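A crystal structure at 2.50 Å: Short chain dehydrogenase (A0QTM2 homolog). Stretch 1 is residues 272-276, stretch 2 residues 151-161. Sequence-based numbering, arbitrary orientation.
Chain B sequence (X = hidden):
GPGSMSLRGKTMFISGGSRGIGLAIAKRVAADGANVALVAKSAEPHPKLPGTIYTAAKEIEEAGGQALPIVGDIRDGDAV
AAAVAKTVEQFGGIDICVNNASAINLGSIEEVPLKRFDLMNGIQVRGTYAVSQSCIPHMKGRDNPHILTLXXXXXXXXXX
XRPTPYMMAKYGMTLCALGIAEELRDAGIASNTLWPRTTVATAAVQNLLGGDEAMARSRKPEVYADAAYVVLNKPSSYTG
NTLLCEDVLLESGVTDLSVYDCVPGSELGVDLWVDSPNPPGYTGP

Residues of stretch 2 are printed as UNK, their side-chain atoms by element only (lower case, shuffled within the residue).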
# COMPACT_ATOMS: atom_id res chain seq x y z
N LEU B 272 -0.07 -17.91 -1.39
CA LEU B 272 0.28 -16.93 -0.38
C LEU B 272 -1.01 -16.34 0.22
O LEU B 272 -2.00 -16.18 -0.48
CB LEU B 272 1.09 -15.80 -0.99
CG LEU B 272 2.46 -16.13 -1.60
CD1 LEU B 272 3.19 -14.85 -2.05
CD2 LEU B 272 3.33 -16.93 -0.64
N TRP B 273 -0.96 -16.03 1.52
CA TRP B 273 -2.06 -15.38 2.24
C TRP B 273 -3.28 -16.28 2.44
O TRP B 273 -4.36 -15.79 2.72
CB TRP B 273 -2.44 -14.00 1.60
CG TRP B 273 -1.28 -13.08 1.62
CD1 TRP B 273 -0.65 -12.62 2.73
CD2 TRP B 273 -0.55 -12.55 0.50
NE1 TRP B 273 0.42 -11.84 2.39
CE2 TRP B 273 0.50 -11.75 1.03
CE3 TRP B 273 -0.70 -12.63 -0.89
CZ2 TRP B 273 1.42 -11.07 0.21
CZ3 TRP B 273 0.23 -11.95 -1.70
CH2 TRP B 273 1.27 -11.17 -1.13
N VAL B 274 -3.08 -17.59 2.36
CA VAL B 274 -4.16 -18.55 2.51
C VAL B 274 -3.72 -19.68 3.41
O VAL B 274 -2.59 -20.20 3.30
CB VAL B 274 -4.59 -19.07 1.13
CG1 VAL B 274 -5.51 -20.30 1.28
CG2 VAL B 274 -5.29 -17.94 0.37
N ASP B 275 -4.60 -20.07 4.32
CA ASP B 275 -4.30 -21.16 5.29
C ASP B 275 -4.52 -22.54 4.72
O ASP B 275 -3.82 -23.46 5.09
CB ASP B 275 -5.15 -21.03 6.57
CG ASP B 275 -4.65 -19.92 7.53
OD1 ASP B 275 -3.40 -19.81 7.71
OD2 ASP B 275 -5.52 -19.18 8.10
N SER B 276 -5.52 -22.69 3.85
CA SER B 276 -5.95 -24.02 3.39
C SER B 276 -6.27 -24.04 1.93
O SER B 276 -6.83 -23.10 1.41
CB SER B 276 -7.22 -24.47 4.15
OG SER B 276 -7.03 -24.41 5.55
N UNK B 151 -6.32 -9.69 -6.11
CA UNK B 151 -5.43 -9.42 -4.98
C UNK B 151 -6.01 -10.05 -3.74
O UNK B 151 -7.17 -10.44 -3.75
c UNK B 151 -5.27 -7.91 -4.81
o UNK B 151 -6.51 -7.35 -4.45
N UNK B 152 -5.21 -10.16 -2.66
CA UNK B 152 -5.59 -11.02 -1.55
C UNK B 152 -6.24 -10.27 -0.43
O UNK B 152 -6.14 -9.04 -0.37
c UNK B 152 -3.88 -9.55 -2.44
c UNK B 152 -4.24 -11.51 -1.06
c UNK B 152 -3.33 -10.33 -1.25
N UNK B 153 -6.90 -10.98 0.49
CA UNK B 153 -7.33 -10.38 1.75
C UNK B 153 -6.14 -9.87 2.53
O UNK B 153 -5.04 -10.43 2.40
c UNK B 153 -7.94 -11.54 2.55
c UNK B 153 -7.08 -12.44 0.49
c UNK B 153 -8.10 -12.64 1.59
N UNK B 154 -6.39 -8.82 3.31
CA UNK B 154 -5.40 -8.18 4.13
C UNK B 154 -5.32 -9.01 5.39
O UNK B 154 -6.25 -9.02 6.20
c UNK B 154 -4.66 -6.13 5.33
c UNK B 154 -6.14 -5.90 3.28
c UNK B 154 -5.07 -5.70 2.28
c UNK B 154 -5.77 -6.75 4.52
N UNK B 155 -4.19 -9.70 5.53
CA UNK B 155 -3.87 -10.52 6.69
C UNK B 155 -2.71 -9.84 7.44
O UNK B 155 -1.66 -9.58 6.86
n UNK B 155 -5.32 -17.14 6.25
c UNK B 155 -5.31 -15.95 6.81
c UNK B 155 -5.25 -13.52 6.43
c UNK B 155 -3.42 -11.89 6.20
c UNK B 155 -4.49 -12.69 5.43
n UNK B 155 -5.25 -14.90 6.01
n UNK B 155 -5.37 -15.84 8.12
N UNK B 156 -2.92 -9.56 8.72
CA UNK B 156 -2.03 -8.70 9.50
C UNK B 156 -1.19 -9.43 10.54
O UNK B 156 -0.35 -8.81 11.21
c UNK B 156 -2.85 -7.64 10.23
c UNK B 156 -2.62 -5.88 8.46
c UNK B 156 -4.48 -5.72 10.21
c UNK B 156 -3.61 -6.66 9.33
N UNK B 157 -1.42 -10.74 10.68
CA UNK B 157 -0.59 -11.57 11.53
C UNK B 157 0.83 -11.57 10.92
O UNK B 157 1.00 -11.54 9.70
c UNK B 157 -3.70 -12.96 11.05
c UNK B 157 -1.13 -13.00 11.64
c UNK B 157 -2.61 -13.10 12.16
o UNK B 157 -4.89 -12.89 11.42
o UNK B 157 -3.41 -12.91 9.84
N UNK B 158 1.86 -11.54 11.78
CA UNK B 158 3.26 -11.44 11.35
C UNK B 158 3.69 -12.35 10.19
O UNK B 158 4.41 -11.90 9.30
c UNK B 158 4.02 -11.80 12.62
c UNK B 158 3.16 -11.18 13.70
c UNK B 158 1.73 -11.37 13.25
N UNK B 159 3.25 -13.60 10.19
CA UNK B 159 3.69 -14.53 9.15
C UNK B 159 3.32 -14.02 7.76
O UNK B 159 4.02 -14.31 6.80
c UNK B 159 1.63 -16.10 9.54
c UNK B 159 3.16 -15.96 9.38
c UNK B 159 1.17 -17.58 9.37
c UNK B 159 -0.01 -17.95 10.32
n UNK B 159 -0.22 -19.46 10.49
N UNK B 160 2.25 -13.24 7.66
CA UNK B 160 1.75 -12.80 6.36
C UNK B 160 2.35 -11.49 5.87
O UNK B 160 2.08 -11.09 4.76
c UNK B 160 -1.38 -15.89 6.99
c UNK B 160 -1.64 -17.24 6.67
c UNK B 160 0.10 -15.61 5.10
c UNK B 160 -1.31 -13.88 7.94
c UNK B 160 0.26 -12.60 6.43
c UNK B 160 -1.02 -17.76 5.56
c UNK B 160 -0.52 -15.07 6.22
n UNK B 160 -1.86 -15.13 8.02
c UNK B 160 -0.49 -13.79 6.86
c UNK B 160 -0.16 -16.98 4.78
N UNK B 161 3.15 -10.82 6.70
CA UNK B 161 3.66 -9.51 6.37
C UNK B 161 5.02 -9.60 5.68
O UNK B 161 5.92 -8.86 5.96
c UNK B 161 2.38 -7.60 9.56
c UNK B 161 1.48 -7.54 7.22
c UNK B 161 2.32 -8.32 8.20
c UNK B 161 3.71 -8.62 7.62

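Position 151 carries one carbon followed by one oxygen, and this short side chain makes no contact with stretch 1; it is Ser151, whose hydroxyl is hydrogen-bonded elsewhere in the structure. At position 152 three carbons close a ring onto the backbone nitrogen, and the CA-to-CB bond points toward stretch 1. This is Pro152, and its CG lies 3.5 Å from CE3 of Trp273, an apolar contact. Position 153 has the same three-carbon ring and is Pro153; its backbone O lies 4.5 Å from CB of Trp273, at the limit of contact, and its ring stands farther off.

Four carbons, forked at the first with one arm two carbons long, identify position 154 as Ile154, whose CA-to-CB bond points away from stretch 1. Position 155 is long: three carbons, a nitrogen, then a carbon bearing two more nitrogens, a guanidinium that reaches the carboxylate of Asp275. It is Arg155. Its NH2 donates to OD2 of Asp275 at 2.8 Å with a nearly straight angle of 168°, forming a salt bridge, while its NH1 adds a weak bond to the same OD2 at 3.3 Å.

Position 156, four carbons forked at the second, is Leu156, out of reach of stretch 1. Position 157 has three carbons, the third carrying two oxygens, and makes no contact across; it is Glu157, whose OE1 forms a long salt bridge of 3.9 Å with NH1 of Arg155. The three-carbon ring closed onto the backbone nitrogen at 158 marks Pro158, also distant, where a 3-10 segment begins. Position 159, four carbons in a row ending in nitrogen, is Lys159; its NZ is 4.2 Å from OD1 of Asp275, near an opposite charge but beyond a salt bridge.

At position 160 one carbon leads to fused five- and six-membered rings holding eight carbons and one nitrogen, with the backbone C of Trp273 over one face. This is Trp160, whose CZ2 approaches OD1 of Asp275 to 3.3 Å at the ring edge. Position 161, four carbons forked at the second, is Leu161, whose CA-to-CB bond points away from stretch 1.

The contact combines a buried indole with a salt bridge. The Trp273 indole packs against Pro152 and Trp160, its CD1 3.8 Å from CB of Trp160, and its NE1 donates to the backbone O of Trp160 at 3.0 Å, so the ring's NH is satisfied. The two indoles meet obliquely, their planes at 47°. Beside them, the salt bridge links Arg155 to the exposed Asp275, and together the stretches bury 444 Å².

Stretch 2, residues 151-161: SPPIRLEPKWL
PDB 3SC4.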